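Long-range contacts in metallo-beta-lactamase domain-containing protein (Thermotoga maritima, PDB 3H3E), which binds zinc and is probably a metal-dependent hydrolase of the metallo-beta-lactamase superfamily, although its substrate is not known: residues E28-F33 and G45-F50; R85-K90 and K117-R122; T170-V175 and R199-V204. The protein carries 2 engineered substitutions. All blocks are in the same frame, centred on the assembly; numbering follows the deposited sequence.

Contact 1. Residues E28-F33 and G45-F50; sequences ESEHGF and GKSDVF
This contact joins the two ends of a beta-hairpin in the metallo-beta-lactamase fold. Residues 28-33 form the loop that leads into strand 34-37. Residues 45-50 leave strand 40-42 and start helix 49-56. E30 has the largest share of the contact and makes three of its four direct hydrogen bonds. Its CB points toward 45-50. CG sits between the backbone N and the carbonyl carbon (chi1 63°), and the chain is extended beyond it. CG passes V49 CG2 at 4.0 Å, and CD stays against the same methyl. The carboxylate then splits its work. OE1 uses its syn lone pair to accept from S47 OG at 2.6 Å. OE2 uses its syn lone pair for S47 N, at 2.8 Å and nearly straight (168°). K46 N also donates to OE2, but from above the carboxylate plane. Two backbone N-H groups and one hydroxyl therefore hold the carboxylate and fix its rotation. The loop before the helix is gathered around one carboxylate, which probably keeps E30 ionised. K46 NZ lies 4.3 Å from E30 OE1, beyond a salt bridge. V49 CG1 lies 3.6 Å from E28 O, and the two side chains cross obliquely. C19 of strand 13-19 also touches E30 and V49. The H31 ring is engaged outside the two segments: ND1 bonds to D21 OD2, and the side chain is about 7 Å from the zinc at its nearest atoms. A bridging water accepts from H31 N and K46 NZ. At the far end the two chains meet by backbone, where G45 N donates to F33 O at 3.0 Å.

Contact 2. Residues R85-K90 and K117-R122; sequences RVWLRK and KFVIER
The W87 ring has the aliphatic part of K117 over one face and a valine methyl at its edge. K117 CG stands 3.7 Å from the centroid of the six-membered ring, a CH-pi contact close to the normal. K117 runs alongside the ring, bends at chi2 (87°), and brings CE over CZ3 and CH2. V119 CG2 comes to the edge at W87 CE3, 3.9 Å away. W87 NE1 bonds outside the contact, to D64. The R85 guanidinium carries W87 CZ2 over one face. The R89 guanidinium has V119 O over one face. At its edge, R89 NH2 donates to E121 O at 3.2 Å, nearly in the guanidinium plane. R89 NH1 is held by E91 and by the carbonyl of E161, so both terminal nitrogens have partners. F118 has K90 NZ over one face, a cation-pi contact of 4.9 Å to the ring centroid. L88 CG packs against F118 CE2, the two side chains running the same way. The backbones pair in parallel. K117 N donates to V86 O at 2.7 Å and almost straight (173°), K117 O accepts from L88 N, and V119 N reaches L88 O at 2.8 Å. Past this pairing, a water links K90 N to V119 O. Strand 115-119 is outermost in its sheet. L88 and F118 turn to helix 107-113, while W87 and V119 turn to strands 123-127 and 130-133 of the second large sheet. This layering, helix outside and sheet against sheet, is that of the alpha-beta/beta-alpha sandwich of metallo-beta-lactamases.

Contact 3. Residues T170-V175 and R199-V204; sequences TKEGLV and RIKMVV
Strand 173-178, helix 185-193 and strand 200-204 form a beta-alpha-beta unit, and this contact pairs its two parallel strands at their start. The pairing contains a beta bulge. L174 lies across from I200, but V175 lies across from M202, so K201 is the extra residue. L174 O accepts two bonds as a result: from K201 N at 2.9 Å, on a lone pair, and from M202 N at 3.2 Å, nearly along the C=O axis. One step earlier, L174 N donates to R199 O at 2.7 Å. L174 and I200 face helix 185-193, where both touch I192. Their own side chains cross obliquely, CD1 of L174 to CG1 of I200. On the other face, V175 CG1 rests against CB of M202, a selenomethionine. Strand 173-178 is entered through a type I turn, T170 to G173, which links it to strand 165-170. E172 in this turn is poorly ordered. K201 has CG anti to its backbone N (chi1 170°) and an extended chain as far as CE. K201 runs beside E172, K201 CD lying 3.4 Å from E172 CB.

How the contacts relate
From the N terminus the three contacts follow one another in series; none nests in or crosses another. Contact 1 closes the short loop that holds strands 34-37 and 40-42. Contact 2 closes a longer excursion through strands 95-98 and 101-102 and helix 107-113, and puts strand 115-119 on the edge of the same large sheet. Contact 3 closes the helical connection 185-193 in the second large sheet. Contacts 1 and 3 lie on opposite sides of the chain's centre, their own centres about 26 Å apart. Contacts 1 and 2 tie parts of the first large sheet and its connections, contact 3 two strands of the second; zinc is bound by H69, H71 and H182.

Contact 1. Residues E28-F33 and G45-F50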
loop_
_atom_site.group_PDB
_atom_site.type_symbol
_atom_site.label_atom_id
_atom_site.label_comp_id
_atom_site.label_asym_id
_atom_site.label_seq_id
_atom_site.Cartn_x
_atom_site.Cartn_y
_atom_site.Cartn_z
ATOM N N GLU A 28 -18.571 -3.713 2.706
ATOM C CA GLU A 28 -18.166 -4.994 2.161
ATOM C C GLU A 28 -16.669 -5.164 2.288
ATOM O O GLU A 28 -15.930 -4.192 2.440
ATOM C CB GLU A 28 -18.595 -5.116 0.707
ATOM C CG GLU A 28 -20.098 -5.086 0.523
ATOM C CD GLU A 28 -20.510 -5.405 -0.897
ATOM O OE1 GLU A 28 -19.612 -5.683 -1.727
ATOM O OE2 GLU A 28 -21.732 -5.380 -1.181
ATOM N N SER A 29 -16.222 -6.409 2.245
ATOM C CA SER A 29 -14.809 -6.699 2.401
ATOM C C SER A 29 -14.374 -7.779 1.425
ATOM O O SER A 29 -15.132 -8.688 1.100
ATOM C CB SER A 29 -14.510 -7.147 3.833
ATOM O OG SER A 29 -15.066 -8.420 4.096
ATOM N N GLU A 30 -13.145 -7.666 0.949
ATOM C CA GLU A 30 -12.538 -8.742 0.204
ATOM C C GLU A 30 -11.057 -8.778 0.517
ATOM O O GLU A 30 -10.534 -7.910 1.212
ATOM C CB GLU A 30 -12.779 -8.577 -1.295
ATOM C CG GLU A 30 -12.172 -7.340 -1.908
ATOM C CD GLU A 30 -12.597 -7.145 -3.351
ATOM O OE1 GLU A 30 -13.474 -7.901 -3.807
ATOM O OE2 GLU A 30 -12.066 -6.237 -4.030
ATOM N N HIS A 31 -10.386 -9.805 0.021
ATOM C CA HIS A 31 -8.942 -9.824 0.042
ATOM C C HIS A 31 -8.419 -8.825 -0.982
ATOM O O HIS A 31 -8.326 -9.130 -2.175
ATOM C CB HIS A 31 -8.436 -11.215 -0.295
ATOM C CG HIS A 31 -6.952 -11.357 -0.204
ATOM N ND1 HIS A 31 -6.246 -11.059 0.941
ATOM C CD2 HIS A 31 -6.045 -11.790 -1.108
ATOM C CE1 HIS A 31 -4.965 -11.293 0.734
ATOM N NE2 HIS A 31 -4.815 -11.737 -0.501
ATOM N N GLY A 32 -8.098 -7.625 -0.507
ATOM C CA GLY A 32 -7.460 -6.610 -1.311
ATOM C C GLY A 32 -7.420 -5.344 -0.497
ATOM O O GLY A 32 -8.039 -5.270 0.563
ATOM N N PHE A 33 -6.703 -4.341 -0.987
ATOM C CA PHE A 33 -6.554 -3.102 -0.248
ATOM C C PHE A 33 -6.896 -1.894 -1.134
ATOM O O PHE A 33 -6.554 -1.864 -2.311
ATOM C CB PHE A 33 -5.126 -3.014 0.328
ATOM C CG PHE A 33 -4.907 -1.840 1.246
ATOM C CD1 PHE A 33 -5.663 -1.696 2.408
ATOM C CD2 PHE A 33 -3.957 -0.878 0.943
ATOM C CE1 PHE A 33 -5.474 -0.600 3.250
ATOM C CE2 PHE A 33 -3.765 0.217 1.766
ATOM C CZ PHE A 33 -4.519 0.355 2.925
ATOM N N GLY A 45 -8.303 -2.523 -4.655
ATOM C CA GLY A 45 -8.826 -3.846 -4.357
ATOM C C GLY A 45 -8.777 -4.875 -5.476
ATOM O O GLY A 45 -8.054 -4.713 -6.455
ATOM N N LYS A 46 -9.560 -5.943 -5.320
ATOM C CA LYS A 46 -9.666 -7.030 -6.298
ATOM C C LYS A 46 -10.779 -6.750 -7.300
ATOM O O LYS A 46 -10.610 -6.944 -8.508
ATOM C CB LYS A 46 -9.968 -8.344 -5.568
ATOM C CG LYS A 46 -10.178 -9.567 -6.455
ATOM C CD LYS A 46 -10.516 -10.817 -5.632
ATOM C CE LYS A 46 -11.997 -10.912 -5.351
ATOM N NZ LYS A 46 -12.333 -11.977 -4.376
ATOM N N SER A 47 -11.924 -6.301 -6.787
ATOM C CA SER A 47 -13.091 -6.023 -7.623
ATOM C C SER A 47 -13.670 -4.652 -7.324
ATOM O O SER A 47 -12.930 -3.707 -7.091
ATOM C CB SER A 47 -14.155 -7.080 -7.410
ATOM O OG SER A 47 -14.503 -7.119 -6.051
ATOM N N ASP A 48 -14.994 -4.545 -7.307
ATOM C CA ASP A 48 -15.641 -3.239 -7.177
ATOM C C ASP A 48 -16.050 -2.927 -5.751
ATOM O O ASP A 48 -16.775 -1.966 -5.506
ATOM C CB ASP A 48 -16.858 -3.130 -8.101
ATOM C CG ASP A 48 -17.908 -4.188 -7.815
ATOM O OD1 ASP A 48 -17.690 -5.039 -6.923
ATOM O OD2 ASP A 48 -18.962 -4.166 -8.480
ATOM N N VAL A 49 -15.579 -3.735 -4.810
ATOM C CA VAL A 49 -15.832 -3.472 -3.399
ATOM C C VAL A 49 -15.484 -2.041 -2.983
ATOM O O VAL A 49 -16.246 -1.397 -2.277
ATOM C CB VAL A 49 -15.116 -4.482 -2.491
ATOM C CG1 VAL A 49 -15.066 -3.979 -1.058
ATOM C CG2 VAL A 49 -15.818 -5.813 -2.565
ATOM N N PHE A 50 -14.343 -1.534 -3.423
ATOM C CA PHE A 50 -13.984 -0.163 -3.096
ATOM C C PHE A 50 -15.043 0.852 -3.551
ATOM O O PHE A 50 -15.327 1.804 -2.833
ATOM C CB PHE A 50 -12.587 0.189 -3.629
ATOM C CG PHE A 50 -12.529 0.423 -5.119
ATOM C CD1 PHE A 50 -12.811 -0.596 -6.011
ATOM C CD2 PHE A 50 -12.151 1.659 -5.626
ATOM C CE1 PHE A 50 -12.750 -0.379 -7.387
ATOM C CE2 PHE A 50 -12.077 1.871 -6.991
ATOM C CZ PHE A 50 -12.385 0.844 -7.877
HETATM O O HOH W 1 -12.193 -3.197 -4.272
HETATM O O HOH W 2 -11.457 -11.820 -1.543
#

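Contact 2. Residues R85-K90 and K117-R122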
loop_
_atom_site.group_PDB
_atom_site.type_symbol
_atom_site.label_atom_id
_atom_site.label_comp_id
_atom_site.label_asym_id
_atom_site.label_seq_id
_atom_site.Cartn_x
_atom_site.Cartn_y
_atom_site.Cartn_z
ATOM N N ARG A 85 -6.263 8.711 -14.038
ATOM C CA ARG A 85 -4.843 8.803 -14.298
ATOM C C ARG A 85 -4.166 7.848 -13.330
ATOM O O ARG A 85 -4.152 8.071 -12.121
ATOM C CB ARG A 85 -4.391 10.217 -14.017
ATOM C CG ARG A 85 -2.983 10.523 -14.399
ATOM C CD ARG A 85 -2.650 11.823 -13.766
ATOM N NE ARG A 85 -1.625 12.552 -14.488
ATOM C CZ ARG A 85 -1.180 13.741 -14.111
ATOM N NH1 ARG A 85 -1.685 14.321 -13.021
ATOM N NH2 ARG A 85 -0.236 14.341 -14.820
ATOM N N VAL A 86 -3.633 6.760 -13.863
ATOM C CA VAL A 86 -3.112 5.688 -13.029
ATOM C C VAL A 86 -1.613 5.789 -12.915
ATOM O O VAL A 86 -0.903 5.676 -13.913
ATOM C CB VAL A 86 -3.451 4.313 -13.598
ATOM C CG1 VAL A 86 -2.839 3.243 -12.721
ATOM C CG2 VAL A 86 -4.953 4.146 -13.720
ATOM N N TRP A 87 -1.144 6.016 -11.691
ATOM C CA TRP A 87 0.275 6.167 -11.419
ATOM C C TRP A 87 0.862 4.828 -11.046
ATOM O O TRP A 87 0.622 4.342 -9.948
ATOM C CB TRP A 87 0.473 7.108 -10.247
ATOM C CG TRP A 87 0.006 8.492 -10.495
ATOM C CD1 TRP A 87 -1.269 8.892 -10.678
ATOM C CD2 TRP A 87 0.814 9.671 -10.567
ATOM N NE1 TRP A 87 -1.319 10.248 -10.875
ATOM C CE2 TRP A 87 -0.047 10.753 -10.802
ATOM C CE3 TRP A 87 2.186 9.915 -10.463
ATOM C CZ2 TRP A 87 0.411 12.065 -10.934
ATOM C CZ3 TRP A 87 2.643 11.225 -10.597
ATOM C CH2 TRP A 87 1.755 12.278 -10.831
ATOM N N LEU A 88 1.628 4.238 -11.958
ATOM C CA LEU A 88 2.271 2.965 -11.705
ATOM C C LEU A 88 3.722 2.964 -12.166
ATOM O O LEU A 88 4.110 3.754 -13.025
ATOM C CB LEU A 88 1.508 1.837 -12.394
ATOM C CG LEU A 88 1.443 1.822 -13.922
ATOM C CD1 LEU A 88 1.093 0.439 -14.405
ATOM C CD2 LEU A 88 0.440 2.837 -14.441
ATOM N N ARG A 89 4.523 2.077 -11.582
ATOM C CA ARG A 89 5.884 1.857 -12.038
ATOM C C ARG A 89 5.903 1.013 -13.321
ATOM O O ARG A 89 5.140 0.066 -13.453
ATOM C CB ARG A 89 6.712 1.168 -10.959
ATOM C CG ARG A 89 6.887 1.970 -9.696
ATOM C CD ARG A 89 8.245 1.726 -9.041
ATOM N NE ARG A 89 9.136 2.859 -9.258
ATOM C CZ ARG A 89 10.325 2.772 -9.834
ATOM N NH1 ARG A 89 10.796 1.600 -10.236
ATOM N NH2 ARG A 89 11.051 3.857 -9.991
ATOM N N LYS A 90 6.789 1.352 -14.255
ATOM C CA LYS A 90 6.896 0.592 -15.493
ATOM C C LYS A 90 6.879 -0.905 -15.232
ATOM O O LYS A 90 6.271 -1.658 -15.977
ATOM C CB LYS A 90 8.146 0.981 -16.295
ATOM C CG LYS A 90 8.012 2.289 -17.074
ATOM C CD LYS A 90 9.201 2.523 -18.011
ATOM C CE LYS A 90 8.813 3.338 -19.263
ATOM N NZ LYS A 90 7.811 2.662 -20.169
ATOM N N LYS A 117 0.317 6.837 -15.998
ATOM C CA LYS A 117 1.388 7.765 -15.691
ATOM C C LYS A 117 2.491 6.933 -15.082
ATOM O O LYS A 117 2.358 6.423 -13.969
ATOM C CB LYS A 117 0.913 8.835 -14.715
ATOM C CG LYS A 117 2.035 9.639 -14.083
ATOM C CD LYS A 117 2.417 10.828 -14.934
ATOM C CE LYS A 117 3.134 11.893 -14.126
ATOM N NZ LYS A 117 3.002 13.222 -14.803
ATOM N N PHE A 118 3.567 6.761 -15.830
ATOM C CA PHE A 118 4.640 5.862 -15.416
ATOM C C PHE A 118 5.667 6.526 -14.521
ATOM O O PHE A 118 6.215 7.585 -14.846
ATOM C CB PHE A 118 5.278 5.194 -16.629
ATOM C CG PHE A 118 4.383 4.189 -17.270
ATOM C CD1 PHE A 118 3.663 4.507 -18.404
ATOM C CD2 PHE A 118 4.206 2.935 -16.690
ATOM C CE1 PHE A 118 2.803 3.577 -18.976
ATOM C CE2 PHE A 118 3.363 2.006 -17.250
ATOM C CZ PHE A 118 2.657 2.323 -18.396
ATOM N N VAL A 119 5.897 5.898 -13.372
ATOM C CA VAL A 119 6.753 6.457 -12.344
ATOM C C VAL A 119 8.131 5.819 -12.459
ATOM O O VAL A 119 8.261 4.601 -12.366
ATOM C CB VAL A 119 6.108 6.240 -10.964
ATOM C CG1 VAL A 119 7.029 6.653 -9.847
ATOM C CG2 VAL A 119 4.818 7.025 -10.886
ATOM N N ILE A 120 9.150 6.643 -12.709
ATOM C CA ILE A 120 10.518 6.161 -12.924
ATOM C C ILE A 120 11.489 6.561 -11.821
ATOM O O ILE A 120 12.365 5.790 -11.450
ATOM C CB ILE A 120 11.111 6.745 -14.186
ATOM C CG1 ILE A 120 10.017 7.153 -15.164
ATOM C CG2 ILE A 120 12.101 5.772 -14.803
ATOM C CD1 ILE A 120 10.524 8.130 -16.201
ATOM N N GLU A 121 11.340 7.779 -11.313
ATOM C CA GLU A 121 12.215 8.314 -10.276
ATOM C C GLU A 121 12.149 7.559 -8.939
ATOM O O GLU A 121 11.204 6.816 -8.686
ATOM C CB GLU A 121 11.876 9.785 -10.035
ATOM C CG GLU A 121 11.572 10.587 -11.286
ATOM C CD GLU A 121 12.716 10.576 -12.265
ATOM O OE1 GLU A 121 13.770 9.995 -11.926
ATOM O OE2 GLU A 121 12.565 11.141 -13.372
ATOM N N ARG A 122 13.155 7.769 -8.088
ATOM C CA ARG A 122 13.141 7.258 -6.718
ATOM C C ARG A 122 12.110 8.025 -5.895
ATOM O O ARG A 122 11.420 7.447 -5.068
ATOM C CB ARG A 122 14.516 7.389 -6.046
ATOM C CG ARG A 122 15.714 6.747 -6.766
ATOM C CD ARG A 122 15.710 5.209 -6.739
ATOM N NE ARG A 122 15.971 4.631 -5.417
ATOM C CZ ARG A 122 15.127 3.830 -4.759
ATOM N NH1 ARG A 122 13.955 3.495 -5.296
ATOM N NH2 ARG A 122 15.463 3.356 -3.562
HETATM O O HOH W 3 9.227 2.552 -13.652
#

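Contact 3. Residues T170-V175 and R199-V204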
loop_
_atom_site.group_PDB
_atom_site.type_symbol
_atom_site.label_atom_id
_atom_site.label_comp_id
_atom_site.label_asym_id
_atom_site.label_seq_id
_atom_site.Cartn_x
_atom_site.Cartn_y
_atom_site.Cartn_z
ATOM N N THR A 170 2.581 16.242 6.454
ATOM C CA THR A 170 1.576 16.839 7.325
ATOM C C THR A 170 2.308 17.756 8.313
ATOM O O THR A 170 3.508 17.572 8.551
ATOM C CB THR A 170 0.822 15.689 8.051
ATOM O OG1 THR A 170 -0.354 15.370 7.315
ATOM C CG2 THR A 170 0.449 16.014 9.480
ATOM N N LYS A 171 1.623 18.752 8.873
ATOM C CA LYS A 171 2.296 19.644 9.818
ATOM C C LYS A 171 2.745 18.870 11.068
ATOM O O LYS A 171 3.673 19.278 11.772
ATOM C CB LYS A 171 1.421 20.851 10.173
ATOM C CG LYS A 171 0.264 20.532 11.090
ATOM C CD LYS A 171 -0.557 21.771 11.408
ATOM C CE LYS A 171 -1.537 22.092 10.292
ATOM N NZ LYS A 171 -2.603 23.038 10.742
ATOM N N GLU A 172 2.101 17.727 11.299
ATOM C CA GLU A 172 2.366 16.856 12.445
ATOM C C GLU A 172 3.432 15.791 12.163
ATOM O O GLU A 172 3.820 15.029 13.054
ATOM C CB GLU A 172 1.072 16.143 12.844
ATOM C CG GLU A 172 -0.099 17.065 13.128
ATOM C CD GLU A 172 -0.122 17.521 14.568
ATOM O OE1 GLU A 172 0.413 16.785 15.426
ATOM O OE2 GLU A 172 -0.673 18.610 14.840
ATOM N N GLY A 173 3.892 15.731 10.918
ATOM C CA GLY A 173 4.830 14.708 10.498
ATOM C C GLY A 173 4.350 14.043 9.230
ATOM O O GLY A 173 3.483 14.556 8.545
ATOM N N LEU A 174 4.907 12.887 8.918
ATOM C CA LEU A 174 4.590 12.228 7.665
ATOM C C LEU A 174 3.517 11.176 7.865
ATOM O O LEU A 174 3.502 10.473 8.872
ATOM C CB LEU A 174 5.848 11.569 7.086
ATOM C CG LEU A 174 7.049 12.447 6.753
ATOM C CD1 LEU A 174 8.229 11.564 6.329
ATOM C CD2 LEU A 174 6.719 13.455 5.660
ATOM N N VAL A 175 2.618 11.058 6.901
ATOM C CA VAL A 175 1.733 9.907 6.880
ATOM C C VAL A 175 2.133 9.006 5.723
ATOM O O VAL A 175 2.288 9.458 4.595
ATOM C CB VAL A 175 0.267 10.299 6.791
ATOM C CG1 VAL A 175 -0.594 9.065 6.933
ATOM C CG2 VAL A 175 -0.067 11.324 7.892
ATOM N N ARG A 199 9.526 13.957 10.724
ATOM C CA ARG A 199 9.291 12.774 11.530
ATOM C C ARG A 199 8.144 11.961 10.932
ATOM O O ARG A 199 7.246 12.511 10.296
ATOM C CB ARG A 199 8.976 13.169 12.975
ATOM C CG ARG A 199 8.604 11.983 13.849
ATOM C CD ARG A 199 8.188 12.410 15.238
ATOM N NE ARG A 199 9.326 12.441 16.149
ATOM C CZ ARG A 199 9.485 11.607 17.172
ATOM N NH1 ARG A 199 8.571 10.678 17.429
ATOM N NH2 ARG A 199 10.555 11.710 17.949
ATOM N N ILE A 200 8.174 10.648 11.130
ATOM C CA ILE A 200 7.085 9.801 10.675
ATOM C C ILE A 200 6.001 9.725 11.760
ATOM O O ILE A 200 6.237 9.224 12.855
ATOM C CB ILE A 200 7.595 8.399 10.289
ATOM C CG1 ILE A 200 8.569 8.496 9.118
ATOM C CG2 ILE A 200 6.447 7.490 9.904
ATOM C CD1 ILE A 200 9.273 7.200 8.795
ATOM N N LYS A 201 4.821 10.250 11.452
ATOM C CA LYS A 201 3.733 10.333 12.417
ATOM C C LYS A 201 2.906 9.052 12.436
ATOM O O LYS A 201 2.746 8.436 13.489
ATOM C CB LYS A 201 2.831 11.535 12.099
ATOM C CG LYS A 201 1.524 11.592 12.893
ATOM C CD LYS A 201 0.674 12.798 12.472
ATOM C CE LYS A 201 -0.558 13.012 13.356
ATOM N NZ LYS A 201 -1.634 12.012 13.089
HETATM N N MSE A 202 2.391 8.658 11.267
HETATM C CA MSE A 202 1.452 7.542 11.143
HETATM C C MSE A 202 1.777 6.655 9.938
HETATM O O MSE A 202 2.147 7.144 8.871
HETATM C CB MSE A 202 0.027 8.086 11.007
HETATM C CG MSE A 202 -1.061 7.036 10.881
HETATM SE SE MSE A 202 -2.731 7.715 10.731
HETATM C CE MSE A 202 -2.966 8.482 12.316
ATOM N N VAL A 203 1.625 5.348 10.106
ATOM C CA VAL A 203 1.805 4.418 8.995
ATOM C C VAL A 203 0.580 3.538 8.825
ATOM O O VAL A 203 0.183 2.864 9.756
ATOM C CB VAL A 203 3.006 3.504 9.217
ATOM C CG1 VAL A 203 3.255 2.660 7.992
ATOM C CG2 VAL A 203 4.227 4.326 9.561
ATOM N N VAL A 204 -0.022 3.543 7.640
ATOM C CA VAL A 204 -1.172 2.696 7.403
ATOM C C VAL A 204 -1.039 1.832 6.156
ATOM O O VAL A 204 -0.527 2.277 5.145
ATOM C CB VAL A 204 -2.473 3.520 7.390
ATOM C CG1 VAL A 204 -2.160 4.995 7.247
ATOM C CG2 VAL A 204 -3.412 3.027 6.289
#